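Local atomic coordinates of inositol monophosphatase family protein (Staphylococcus aureus subsp. aureus MSSA476, PDB entry 4I3Y), a protein that probably hydrolyses inositol monophosphates to inositol and phosphate with magnesium ions, and is inhibited by lithium. Residues G119-S124 with A137-G142; I112-Y117 with I216-L221; F165-M170 with F183-V188; A205-N210 with P245-N250. One frame throughout, in Å; residues are numbered along the deposited sequence.

Interaction 1: G119-S124 with A137-G142; sequences GKPMLS and AIRGEG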
loop_
_atom_site.group_PDB
_atom_site.type_symbol
_atom_site.label_atom_id
_atom_site.label_comp_id
_atom_site.label_asym_id
_atom_site.label_seq_id
_atom_site.Cartn_x
_atom_site.Cartn_y
_atom_site.Cartn_z
ATOM N N GLY A 119 22.445 -13.273 21.282
ATOM C CA GLY A 119 20.992 -13.419 21.139
ATOM C C GLY A 119 20.008 -12.297 21.534
ATOM O O GLY A 119 18.792 -12.497 21.449
ATOM N N LYS A 120 20.498 -11.129 21.952
ATOM C CA LYS A 120 19.608 -10.025 22.313
ATOM C C LYS A 120 19.646 -8.960 21.190
ATOM O O LYS A 120 20.730 -8.554 20.726
ATOM C CB LYS A 120 19.971 -9.415 23.673
ATOM C CG LYS A 120 19.132 -8.202 24.048
ATOM C CD LYS A 120 19.099 -7.953 25.547
ATOM C CE LYS A 120 20.373 -7.328 26.050
ATOM N NZ LYS A 120 20.130 -6.487 27.273
ATOM N N PRO A 121 18.461 -8.577 20.700
ATOM C CA PRO A 121 18.328 -7.533 19.643
ATOM C C PRO A 121 18.923 -6.216 20.195
ATOM O O PRO A 121 18.470 -5.748 21.251
ATOM C CB PRO A 121 16.788 -7.336 19.522
ATOM C CG PRO A 121 16.179 -8.527 20.124
ATOM C CD PRO A 121 17.151 -9.022 21.215
ATOM N N MET A 122 19.901 -5.664 19.485
ATOM C CA MET A 122 20.551 -4.404 19.810
ATOM C C MET A 122 20.285 -3.288 18.758
ATOM O O MET A 122 20.090 -2.125 19.146
ATOM C CB MET A 122 22.075 -4.599 19.964
ATOM C CG MET A 122 22.492 -5.544 21.096
ATOM S SD MET A 122 21.840 -4.987 22.679
ATOM C CE MET A 122 22.459 -6.203 23.829
ATOM N N LEU A 123 20.356 -3.640 17.470
ATOM C CA LEU A 123 20.123 -2.679 16.335
ATOM C C LEU A 123 19.187 -3.335 15.303
ATOM O O LEU A 123 19.315 -4.521 14.999
ATOM C CB LEU A 123 21.410 -2.270 15.633
ATOM C CG LEU A 123 22.512 -1.580 16.433
ATOM C CD1 LEU A 123 23.789 -1.489 15.566
ATOM C CD2 LEU A 123 22.102 -0.208 16.962
ATOM N N SER A 124 18.228 -2.565 14.816
ATOM C CA SER A 124 17.286 -3.029 13.759
ATOM C C SER A 124 17.027 -1.980 12.713
ATOM O O SER A 124 16.995 -0.806 13.039
ATOM C CB SER A 124 15.959 -3.446 14.378
ATOM O OG SER A 124 16.196 -4.531 15.256
ATOM N N ALA A 137 15.806 1.101 14.909
ATOM C CA ALA A 137 15.620 0.894 16.336
ATOM C C ALA A 137 17.012 0.662 16.966
ATOM O O ALA A 137 17.823 -0.128 16.443
ATOM C CB ALA A 137 14.729 -0.292 16.559
ATOM N N ILE A 138 17.289 1.400 18.056
ATOM C CA ILE A 138 18.564 1.312 18.775
ATOM C C ILE A 138 18.325 1.179 20.248
ATOM O O ILE A 138 17.710 2.074 20.852
ATOM C CB ILE A 138 19.436 2.573 18.602
ATOM C CG1 ILE A 138 19.852 2.728 17.144
ATOM C CG2 ILE A 138 20.637 2.539 19.588
ATOM C CD1 ILE A 138 19.163 3.873 16.487
ATOM N N ARG A 139 18.791 0.064 20.822
ATOM C CA ARG A 139 18.540 -0.254 22.237
ATOM C C ARG A 139 19.152 0.865 23.078
ATOM O O ARG A 139 20.314 1.140 22.930
ATOM C CB ARG A 139 19.155 -1.610 22.566
ATOM C CG ARG A 139 19.034 -2.168 23.982
ATOM C CD ARG A 139 19.035 -3.718 23.856
ATOM N NE ARG A 139 17.864 -4.058 24.593
ATOM C CZ ARG A 139 16.829 -4.794 24.297
ATOM N NH1 ARG A 139 16.687 -5.613 23.266
ATOM N NH2 ARG A 139 15.930 -4.764 25.226
ATOM N N GLY A 140 18.358 1.524 23.913
ATOM C CA GLY A 140 18.876 2.607 24.763
ATOM C C GLY A 140 18.513 3.987 24.207
ATOM O O GLY A 140 18.302 4.915 24.973
ATOM N N GLU A 141 18.394 4.118 22.889
ATOM C CA GLU A 141 18.060 5.397 22.242
ATOM C C GLU A 141 16.584 5.517 21.806
ATOM O O GLU A 141 15.997 6.566 21.976
ATOM C CB GLU A 141 18.894 5.560 20.997
ATOM C CG GLU A 141 20.073 6.499 21.029
ATOM C CD GLU A 141 20.634 6.721 19.619
ATOM O OE1 GLU A 141 20.151 7.648 18.925
ATOM O OE2 GLU A 141 21.561 5.987 19.170
ATOM N N GLY A 142 16.028 4.467 21.178
ATOM C CA GLY A 142 14.631 4.405 20.739
ATOM C C GLY A 142 14.520 4.029 19.257
ATOM O O GLY A 142 15.477 3.524 18.639
#
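S124 and A137 form the hydrogen-bonded pair of an antiparallel beta hairpin made by strands 120-128 and 133-138. S124 N donates to A137 O, and A137 N returns the bond to S124 O at 2.9 Å. Their CB atoms lie on one face of the sheet, 4.0 Å apart, against L221 of helix 219-225. The next pair, L123 with I138, is non-hydrogen-bonded and faces helix 12-35. There CD2 of L123 lies on CG1 of I138 at 3.7 Å. This end of the contact is buried and close-packed.

The other end, near K120, opens to solvent. Past the strand, R139 N still bonds to M122 O at 3.0 Å. The R139 side chain continues past M122 toward P121 and K120, with CG anti to its backbone N (chi1 180°). R139 CD passes 3.3 Å from M122 SD. The exposed K120 chain crosses R139 at about a right angle, with its CD over one face of the guanidinium. The two positive groups are close, but R139 NH2 has a salt bridge to E224, which probably offsets repulsion. R139 NH1 gives a nearly straight bond, 168° at the hydrogen, to P121 O at 2.7 Å, and that oxygen lies in the guanidinium plane.

Interaction 2: I112-Y117 with I216-L221; sequences ILAYFY and IAAQFL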
loop_
_atom_site.group_PDB
_atom_site.type_symbol
_atom_site.label_atom_id
_atom_site.label_comp_id
_atom_site.label_asym_id
_atom_site.label_seq_id
_atom_site.Cartn_x
_atom_site.Cartn_y
_atom_site.Cartn_z
ATOM N N ILE A 112 15.855 -5.265 5.088
ATOM C CA ILE A 112 15.785 -5.550 6.512
ATOM C C ILE A 112 17.156 -5.955 7.132
ATOM O O ILE A 112 17.842 -6.922 6.677
ATOM C CB ILE A 112 14.703 -6.612 6.857
ATOM C CG1 ILE A 112 13.359 -6.147 6.266
ATOM C CG2 ILE A 112 14.610 -6.851 8.387
ATOM C CD1 ILE A 112 12.174 -7.095 6.469
ATOM N N LEU A 113 17.517 -5.263 8.208
ATOM C CA LEU A 113 18.767 -5.645 8.943
ATOM C C LEU A 113 18.535 -5.697 10.411
ATOM O O LEU A 113 17.839 -4.826 10.948
ATOM C CB LEU A 113 19.881 -4.605 8.725
ATOM C CG LEU A 113 20.714 -4.808 7.486
ATOM C CD1 LEU A 113 21.540 -3.542 7.185
ATOM C CD2 LEU A 113 21.601 -6.071 7.562
ATOM N N ALA A 114 19.139 -6.678 11.095
ATOM C CA ALA A 114 19.000 -6.761 12.536
ATOM C C ALA A 114 20.276 -7.403 13.121
ATOM O O ALA A 114 20.784 -8.421 12.590
ATOM C CB ALA A 114 17.759 -7.567 12.934
ATOM N N TYR A 115 20.777 -6.753 14.183
ATOM C CA TYR A 115 21.961 -7.178 14.902
ATOM C C TYR A 115 21.584 -7.693 16.315
ATOM O O TYR A 115 20.922 -7.007 17.131
ATOM C CB TYR A 115 22.951 -6.014 15.000
ATOM C CG TYR A 115 24.091 -6.208 15.981
ATOM C CD1 TYR A 115 25.041 -7.225 15.786
ATOM C CD2 TYR A 115 24.240 -5.345 17.110
ATOM C CE1 TYR A 115 26.128 -7.393 16.681
ATOM C CE2 TYR A 115 25.314 -5.495 18.026
ATOM C CZ TYR A 115 26.263 -6.504 17.809
ATOM O OH TYR A 115 27.311 -6.689 18.713
ATOM N N PHE A 116 22.099 -8.864 16.613
ATOM C CA PHE A 116 21.797 -9.553 17.843
ATOM C C PHE A 116 23.133 -9.804 18.532
ATOM O O PHE A 116 24.075 -10.324 17.912
ATOM C CB PHE A 116 21.122 -10.928 17.562
ATOM C CG PHE A 116 19.754 -10.803 16.975
ATOM C CD1 PHE A 116 18.630 -10.792 17.805
ATOM C CD2 PHE A 116 19.597 -10.628 15.611
ATOM C CE1 PHE A 116 17.365 -10.637 17.281
ATOM C CE2 PHE A 116 18.319 -10.476 15.076
ATOM C CZ PHE A 116 17.210 -10.474 15.900
ATOM N N TYR A 117 23.185 -9.423 19.792
ATOM C CA TYR A 117 24.410 -9.578 20.579
ATOM C C TYR A 117 24.142 -10.654 21.641
ATOM O O TYR A 117 23.297 -10.453 22.526
ATOM C CB TYR A 117 24.836 -8.249 21.230
ATOM C CG TYR A 117 26.001 -8.441 22.211
ATOM C CD1 TYR A 117 27.252 -8.833 21.747
ATOM C CD2 TYR A 117 25.823 -8.292 23.605
ATOM C CE1 TYR A 117 28.306 -9.035 22.615
ATOM C CE2 TYR A 117 26.885 -8.502 24.486
ATOM C CZ TYR A 117 28.119 -8.888 23.970
ATOM O OH TYR A 117 29.216 -9.105 24.784
ATOM N N ILE A 216 11.326 -11.169 9.502
ATOM C CA ILE A 216 10.894 -10.621 10.798
ATOM C C ILE A 216 11.998 -10.104 11.730
ATOM O O ILE A 216 11.714 -9.683 12.852
ATOM C CB ILE A 216 10.006 -11.645 11.566
ATOM C CG1 ILE A 216 10.748 -12.988 11.870
ATOM C CG2 ILE A 216 8.763 -11.952 10.719
ATOM C CD1 ILE A 216 10.026 -13.803 12.947
ATOM N N ALA A 217 13.253 -10.148 11.272
ATOM C CA ALA A 217 14.397 -10.036 12.196
ATOM C C ALA A 217 14.465 -8.665 12.875
ATOM O O ALA A 217 14.738 -8.588 14.064
ATOM C CB ALA A 217 15.704 -10.344 11.452
ATOM N N ALA A 218 14.187 -7.589 12.143
ATOM C CA ALA A 218 14.276 -6.236 12.712
ATOM C C ALA A 218 13.131 -5.906 13.665
ATOM O O ALA A 218 13.281 -5.072 14.578
ATOM C CB ALA A 218 14.263 -5.222 11.571
ATOM N N GLN A 219 11.978 -6.527 13.411
ATOM C CA GLN A 219 10.759 -6.196 14.086
ATOM C C GLN A 219 10.791 -6.462 15.610
ATOM O O GLN A 219 10.091 -5.751 16.380
ATOM C CB GLN A 219 9.578 -6.937 13.443
ATOM C CG GLN A 219 9.185 -6.441 12.050
ATOM C CD GLN A 219 9.889 -7.170 10.928
ATOM O OE1 GLN A 219 11.138 -7.301 10.925
ATOM N NE2 GLN A 219 9.122 -7.567 9.901
ATOM N N PHE A 220 11.573 -7.468 16.054
ATOM C CA PHE A 220 11.700 -7.729 17.511
ATOM C C PHE A 220 12.014 -6.485 18.275
ATOM O O PHE A 220 11.366 -6.191 19.267
ATOM C CB PHE A 220 12.805 -8.746 17.837
ATOM C CG PHE A 220 12.485 -10.173 17.410
ATOM C CD1 PHE A 220 11.738 -11.008 18.232
ATOM C CD2 PHE A 220 12.972 -10.686 16.189
ATOM C CE1 PHE A 220 11.465 -12.317 17.819
ATOM C CE2 PHE A 220 12.690 -11.966 15.787
ATOM C CZ PHE A 220 11.909 -12.784 16.600
ATOM N N LEU A 221 13.047 -5.752 17.862
ATOM C CA LEU A 221 13.441 -4.597 18.688
ATOM C C LEU A 221 12.436 -3.457 18.562
ATOM O O LEU A 221 12.158 -2.734 19.560
ATOM C CB LEU A 221 14.879 -4.164 18.321
ATOM C CG LEU A 221 15.455 -3.015 19.106
ATOM C CD1 LEU A 221 15.462 -3.405 20.561
ATOM C CD2 LEU A 221 16.882 -2.689 18.619
#
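F116 reaches from strand 110-117 to the residues leading into helix 219-225 and to F220 within it. Its CB leaves the strand to one side. CG is anti to the carbonyl carbon (chi1 -68°), which swings the ring toward 216-221. F116 CE2 comes next, 4.5 Å from A217 CB. CZ, at the tip, goes deepest. F116 CZ lies 3.6 Å from A217 O, an oblique approach, and 4.3 Å from CD2 of F220. That CD2 sits at the edge of the F116 ring, near its plane. H240 stacks on F116 from outside the two segments.

Here segment 216-221 is laid on the larger beta sheet of the layered alpha/beta fold of inositol monophosphatases. Small residues allow a close approach: the CA atoms of A114 and A218 are only 4.8 Å apart. A114 CB points at A217 and A218, and lies 3.4 Å from A217 O and 3.8 Å from A217 CB. The contact is made mainly by methyl and ring carbons, with backbone carbonyl oxygens among their neighbours.

Toward the start of the strand, I112 uses its CG2 branch, which stands anti to the backbone N. I112 CG2 packs on A218 CB at 3.6 Å. The same A218 CB also touches L113 O. Q219 turns its amide NE2 to D215 O and S195 OG.

Interaction 3: F165-M170 with F183-V188; sequences FNAQVM and FSYRLV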
loop_
_atom_site.group_PDB
_atom_site.type_symbol
_atom_site.label_atom_id
_atom_site.label_comp_id
_atom_site.label_asym_id
_atom_site.label_seq_id
_atom_site.Cartn_x
_atom_site.Cartn_y
_atom_site.Cartn_z
ATOM N N PHE A 165 -2.715 -9.122 6.191
ATOM C CA PHE A 165 -2.275 -10.513 6.192
ATOM C C PHE A 165 -2.455 -11.011 4.775
ATOM O O PHE A 165 -3.142 -10.338 3.955
ATOM C CB PHE A 165 -3.087 -11.385 7.193
ATOM C CG PHE A 165 -4.587 -11.391 6.934
ATOM C CD1 PHE A 165 -5.164 -12.339 6.079
ATOM C CD2 PHE A 165 -5.420 -10.483 7.575
ATOM C CE1 PHE A 165 -6.538 -12.349 5.834
ATOM C CE2 PHE A 165 -6.803 -10.483 7.339
ATOM C CZ PHE A 165 -7.351 -11.401 6.442
ATOM N N ASN A 166 -1.813 -12.149 4.481
ATOM C CA ASN A 166 -1.917 -12.799 3.162
ATOM C C ASN A 166 -3.161 -13.682 3.213
ATOM O O ASN A 166 -3.186 -14.741 3.860
ATOM C CB ASN A 166 -0.639 -13.587 2.837
ATOM C CG ASN A 166 -0.705 -14.313 1.489
ATOM O OD1 ASN A 166 -1.711 -14.285 0.788
ATOM N ND2 ASN A 166 0.387 -14.957 1.125
ATOM N N ALA A 167 -4.209 -13.213 2.550
ATOM C CA ALA A 167 -5.515 -13.895 2.599
ATOM C C ALA A 167 -5.525 -15.145 1.672
ATOM O O ALA A 167 -6.536 -15.880 1.609
ATOM C CB ALA A 167 -6.601 -12.926 2.177
ATOM N N GLN A 168 -4.439 -15.370 0.930
ATOM C CA GLN A 168 -4.440 -16.442 -0.095
ATOM C C GLN A 168 -3.917 -17.712 0.493
ATOM O O GLN A 168 -3.959 -18.745 -0.133
ATOM C CB GLN A 168 -3.552 -16.118 -1.294
ATOM C CG GLN A 168 -3.785 -14.754 -1.879
ATOM C CD GLN A 168 -2.992 -14.515 -3.144
ATOM O OE1 GLN A 168 -2.423 -13.453 -3.341
ATOM N NE2 GLN A 168 -2.932 -15.512 -3.980
ATOM N N VAL A 169 -3.464 -17.627 1.728
ATOM C CA VAL A 169 -2.705 -18.659 2.321
ATOM C C VAL A 169 -3.429 -19.230 3.546
ATOM O O VAL A 169 -2.887 -20.050 4.257
ATOM C CB VAL A 169 -1.275 -18.055 2.590
ATOM C CG1 VAL A 169 -0.856 -18.134 4.042
ATOM C CG2 VAL A 169 -0.279 -18.645 1.610
ATOM N N MET A 170 -4.667 -18.798 3.766
ATOM C CA MET A 170 -5.406 -19.128 4.931
ATOM C C MET A 170 -6.751 -19.718 4.548
ATOM O O MET A 170 -7.283 -19.484 3.452
ATOM C CB MET A 170 -5.708 -17.887 5.762
ATOM C CG MET A 170 -4.659 -17.409 6.736
ATOM S SD MET A 170 -5.466 -15.998 7.581
ATOM C CE MET A 170 -3.967 -15.318 8.258
ATOM N N PHE A 183 -11.731 -3.173 11.339
ATOM C CA PHE A 183 -12.406 -2.006 10.758
ATOM C C PHE A 183 -12.364 -2.154 9.227
ATOM O O PHE A 183 -13.394 -1.961 8.542
ATOM C CB PHE A 183 -11.758 -0.687 11.239
ATOM C CG PHE A 183 -12.379 0.530 10.651
ATOM C CD1 PHE A 183 -13.416 1.196 11.330
ATOM C CD2 PHE A 183 -11.949 1.002 9.398
ATOM C CE1 PHE A 183 -14.043 2.301 10.779
ATOM C CE2 PHE A 183 -12.574 2.104 8.825
ATOM C CZ PHE A 183 -13.605 2.753 9.518
ATOM N N SER A 184 -11.184 -2.508 8.721
ATOM C CA SER A 184 -10.987 -2.854 7.263
ATOM C C SER A 184 -9.707 -3.691 7.059
ATOM O O SER A 184 -8.968 -3.997 8.011
ATOM C CB SER A 184 -10.977 -1.594 6.392
ATOM O OG SER A 184 -11.256 -1.820 5.007
ATOM N N TYR A 185 -9.455 -4.054 5.813
ATOM C CA TYR A 185 -8.292 -4.863 5.441
ATOM C C TYR A 185 -7.471 -4.118 4.388
ATOM O O TYR A 185 -8.039 -3.551 3.445
ATOM C CB TYR A 185 -8.766 -6.191 4.824
ATOM C CG TYR A 185 -7.719 -7.000 4.105
ATOM C CD1 TYR A 185 -6.910 -7.876 4.800
ATOM C CD2 TYR A 185 -7.550 -6.902 2.714
ATOM C CE1 TYR A 185 -5.946 -8.632 4.157
ATOM C CE2 TYR A 185 -6.539 -7.630 2.058
ATOM C CZ TYR A 185 -5.749 -8.516 2.780
ATOM O OH TYR A 185 -4.770 -9.349 2.161
ATOM N N ARG A 186 -6.151 -4.212 4.511
ATOM C CA ARG A 186 -5.238 -3.571 3.616
ATOM C C ARG A 186 -4.049 -4.556 3.457
ATOM O O ARG A 186 -3.784 -5.398 4.347
ATOM C CB ARG A 186 -4.884 -2.103 4.122
ATOM C CG ARG A 186 -5.429 -1.029 3.119
ATOM C CD ARG A 186 -6.206 0.213 3.542
ATOM N NE ARG A 186 -7.470 -0.292 3.368
ATOM C CZ ARG A 186 -8.679 0.184 3.526
ATOM N NH1 ARG A 186 -9.038 1.424 3.815
ATOM N NH2 ARG A 186 -9.565 -0.768 3.404
ATOM N N LEU A 187 -3.324 -4.468 2.347
ATOM C CA LEU A 187 -2.050 -5.198 2.259
ATOM C C LEU A 187 -1.020 -4.457 1.479
ATOM O O LEU A 187 -1.202 -4.204 0.261
ATOM C CB LEU A 187 -2.247 -6.612 1.712
ATOM C CG LEU A 187 -1.007 -7.503 1.506
ATOM C CD1 LEU A 187 -0.296 -7.895 2.818
ATOM C CD2 LEU A 187 -1.453 -8.786 0.859
ATOM N N VAL A 188 0.096 -4.141 2.123
ATOM C CA VAL A 188 1.268 -3.569 1.378
ATOM C C VAL A 188 2.027 -4.693 0.597
ATOM O O VAL A 188 2.451 -4.495 -0.559
ATOM C CB VAL A 188 2.247 -2.840 2.342
ATOM C CG1 VAL A 188 3.394 -2.224 1.582
ATOM C CG2 VAL A 188 1.522 -1.754 3.176
HETATM O O HOH W 1 -4.036 -11.423 0.493
#
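At the edge of the mixed five-stranded sheet, the loop after strand 162-164 meets the short, weakly bonded edge strand 184-185 and the residues after it. The meeting is centred on F165 and Y185. The Y185 ring turns its edge to the face of F165, an edge-to-face pair with centroids 5.0 Å apart and planes at 64°. CE1 of Y185 stands over the centre of the F165 ring, and Y185 CD1 comes to 3.6 Å from F165 CE2. F165 CG lies between the backbone N and the carbonyl carbon (chi1 58°), which turns the ring back toward Y185 although its CB starts away from it.

The hydroxyl of Y185 makes a second link to the same residue. Y185 OH donates to F165 O at 2.6 Å, nearly along the C=O axis. A water gives a hydrogen to Y185 OH at 2.8 Å and accepts from A167 N at 2.7 Å. The phenol oxygen thus takes part in two bonds within a buried contact. Both leucine methyls, CD1 and CD2 of L187, lie 3.9 Å from F165 O.

F179 of helix 172-181 gives Y185 another edge-to-face partner, and Y185 of the second subunit packs on this tyrosine across the dimer interface. Beside this edge strand and interface, the loop leads from strand 162-164 to helix 172-181 through a type I beta turn, N166 to V169, with N166 OD1 accepting from Q168 N in an Asx turn.

Interaction 4: A205-N210 with P245-N250; sequences AHINTN and PFIISN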
loop_
_atom_site.group_PDB
_atom_site.type_symbol
_atom_site.label_atom_id
_atom_site.label_comp_id
_atom_site.label_asym_id
_atom_site.label_seq_id
_atom_site.Cartn_x
_atom_site.Cartn_y
_atom_site.Cartn_z
ATOM N N ALA A 205 -2.667 -4.775 13.242
ATOM C CA ALA A 205 -1.886 -6.005 13.303
ATOM C C ALA A 205 -1.503 -6.438 11.903
ATOM O O ALA A 205 -2.151 -6.035 10.928
ATOM C CB ALA A 205 -2.653 -7.125 14.067
ATOM N N HIS A 206 -0.389 -7.179 11.811
ATOM C CA HIS A 206 0.057 -7.804 10.588
ATOM C C HIS A 206 0.349 -9.249 10.936
ATOM O O HIS A 206 1.005 -9.562 11.958
ATOM C CB HIS A 206 1.328 -7.169 9.949
ATOM C CG HIS A 206 1.863 -7.958 8.777
ATOM N ND1 HIS A 206 1.148 -8.131 7.611
ATOM C CD2 HIS A 206 3.058 -8.575 8.572
ATOM C CE1 HIS A 206 1.843 -8.876 6.767
ATOM N NE2 HIS A 206 3.006 -9.165 7.327
ATOM N N ILE A 207 -0.140 -10.139 10.099
ATOM C CA ILE A 207 0.102 -11.595 10.334
ATOM C C ILE A 207 0.866 -12.135 9.150
ATOM O O ILE A 207 0.530 -11.769 7.991
ATOM C CB ILE A 207 -1.241 -12.354 10.341
ATOM C CG1 ILE A 207 -2.084 -11.921 11.550
ATOM C CG2 ILE A 207 -1.041 -13.870 10.273
ATOM C CD1 ILE A 207 -3.579 -12.137 11.299
ATOM N N ASN A 208 1.880 -12.978 9.412
ATOM C CA ASN A 208 2.570 -13.809 8.372
ATOM C C ASN A 208 2.699 -15.258 8.949
ATOM O O ASN A 208 3.406 -15.490 9.967
ATOM C CB ASN A 208 3.947 -13.240 7.920
ATOM C CG ASN A 208 4.613 -14.075 6.788
ATOM O OD1 ASN A 208 4.531 -15.326 6.752
ATOM N ND2 ASN A 208 5.324 -13.380 5.880
ATOM N N THR A 209 1.956 -16.181 8.335
ATOM C CA THR A 209 1.820 -17.549 8.886
ATOM C C THR A 209 2.998 -18.439 8.553
ATOM O O THR A 209 3.010 -19.588 8.907
ATOM C CB THR A 209 0.570 -18.316 8.390
ATOM O OG1 THR A 209 0.630 -18.415 6.961
ATOM C CG2 THR A 209 -0.649 -17.615 8.804
ATOM N N ASN A 210 3.979 -17.920 7.842
ATOM C CA ASN A 210 5.149 -18.699 7.584
ATOM C C ASN A 210 6.361 -17.851 7.189
ATOM O O ASN A 210 6.901 -18.042 6.093
ATOM C CB ASN A 210 4.813 -19.750 6.525
ATOM C CG ASN A 210 5.958 -20.717 6.281
ATOM O OD1 ASN A 210 6.181 -21.161 5.136
ATOM N ND2 ASN A 210 6.706 -21.045 7.347
ATOM N N PRO A 245 5.227 -19.027 12.503
ATOM C CA PRO A 245 4.040 -18.269 12.213
ATOM C C PRO A 245 3.966 -17.123 13.229
ATOM O O PRO A 245 4.209 -17.349 14.422
ATOM C CB PRO A 245 2.915 -19.319 12.448
ATOM C CG PRO A 245 3.557 -20.638 12.042
ATOM C CD PRO A 245 4.916 -20.464 12.678
ATOM N N PHE A 246 3.673 -15.908 12.774
ATOM C CA PHE A 246 3.841 -14.761 13.636
ATOM C C PHE A 246 2.827 -13.695 13.430
ATOM O O PHE A 246 2.226 -13.587 12.369
ATOM C CB PHE A 246 5.310 -14.174 13.537
ATOM C CG PHE A 246 5.420 -12.807 12.881
ATOM C CD1 PHE A 246 6.023 -11.740 13.566
ATOM C CD2 PHE A 246 4.919 -12.554 11.578
ATOM C CE1 PHE A 246 6.111 -10.470 12.980
ATOM C CE2 PHE A 246 5.036 -11.297 10.990
ATOM C CZ PHE A 246 5.594 -10.241 11.688
ATOM N N ILE A 247 2.623 -12.904 14.491
ATOM C CA ILE A 247 1.847 -11.705 14.449
ATOM C C ILE A 247 2.685 -10.559 15.047
ATOM O O ILE A 247 3.393 -10.753 16.017
ATOM C CB ILE A 247 0.524 -11.857 15.256
ATOM C CG1 ILE A 247 -0.240 -10.525 15.269
ATOM C CG2 ILE A 247 0.819 -12.360 16.696
ATOM C CD1 ILE A 247 -1.731 -10.618 15.666
ATOM N N ILE A 248 2.689 -9.398 14.413
ATOM C CA ILE A 248 3.047 -8.145 15.132
ATOM C C ILE A 248 1.755 -7.322 15.310
ATOM O O ILE A 248 1.008 -7.128 14.339
ATOM C CB ILE A 248 4.179 -7.361 14.438
ATOM C CG1 ILE A 248 4.561 -6.142 15.308
ATOM C CG2 ILE A 248 3.812 -7.052 12.966
ATOM C CD1 ILE A 248 5.861 -5.536 14.826
ATOM N N SER A 249 1.463 -6.873 16.542
ATOM C CA SER A 249 0.162 -6.261 16.824
ATOM C C SER A 249 0.215 -5.168 17.834
ATOM O O SER A 249 1.033 -5.172 18.776
ATOM C CB SER A 249 -0.827 -7.349 17.324
ATOM O OG SER A 249 -1.974 -6.776 17.930
ATOM N N ASN A 250 -0.640 -4.186 17.648
ATOM C CA ASN A 250 -0.995 -3.280 18.733
ATOM C C ASN A 250 -1.387 -4.095 20.017
ATOM O O ASN A 250 -2.011 -5.149 19.889
ATOM C CB ASN A 250 -2.182 -2.436 18.267
ATOM C CG ASN A 250 -2.451 -1.241 19.175
ATOM O OD1 ASN A 250 -3.003 -1.388 20.276
ATOM N ND2 ASN A 250 -2.095 -0.033 18.686
#
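H206 and F246 stand on the same face of two antiparallel strands, 205-208 and 246-249, and their side chains meet at a slant. H206 CD2 lies 4.1 Å from F246 CE2. The F246 ring leans across to strand 205-208, so N208 O comes to its edge, near the ring plane. N208 CB also rests against it, 3.8 Å from F246 CE2. On the same face, I248 turns CG2 to H206 CB at 3.9 Å. Helix 191-200 packs on H206, F246 and I248.

The opposite face carries A205, I207, I247 and S249, and helix 254-262 packs on it. I247 CG1 is anti to the backbone N (chi1 176°). This carries I247 CD1 diagonally across to A205 CB, at 4.0 Å, with I207 CG1 slightly farther. A205 CB also meets S249 CB at 3.7 Å.

Four backbone bonds join the strands, in the hydrogen-bonded pairs H206 with I248 and N208 with F246. H206 N to I248 O is 2.9 Å. Beyond the strand, N208 OD1 accepts from N210 N in an Asx turn, in the plane of its carbonyl. H206 ND1 bonds to S164 OG of the strand on the other side. The backbone polar groups of both pairs are therefore satisfied within the buried sheet, while mostly apolar side chains fill its two faces.

Interactions 1 and 2 share the seven-stranded sheet. Strands 110-117 and 120-128 are neighbours there, and L123 O lies 2.8 Å from Y115 N, a probable hydrogen bond. Interactions 3 and 4 reach the five-stranded sheet. They touch where F165 CB lies 3.7 Å from I207 O. Interaction 2 also meets interaction 4: I216 CG2 packs on F246 CZ at 3.7 Å. Interactions 1 and 3 lie on opposite sides of the chain's centre, their centres about 29 Å apart. The magnesium site includes E76, D94 and I96. In interaction 2 the I112 side chain is about 7 Å from a bound magnesium ion. The N208 side chain of interaction 4 is about 10 Å from one.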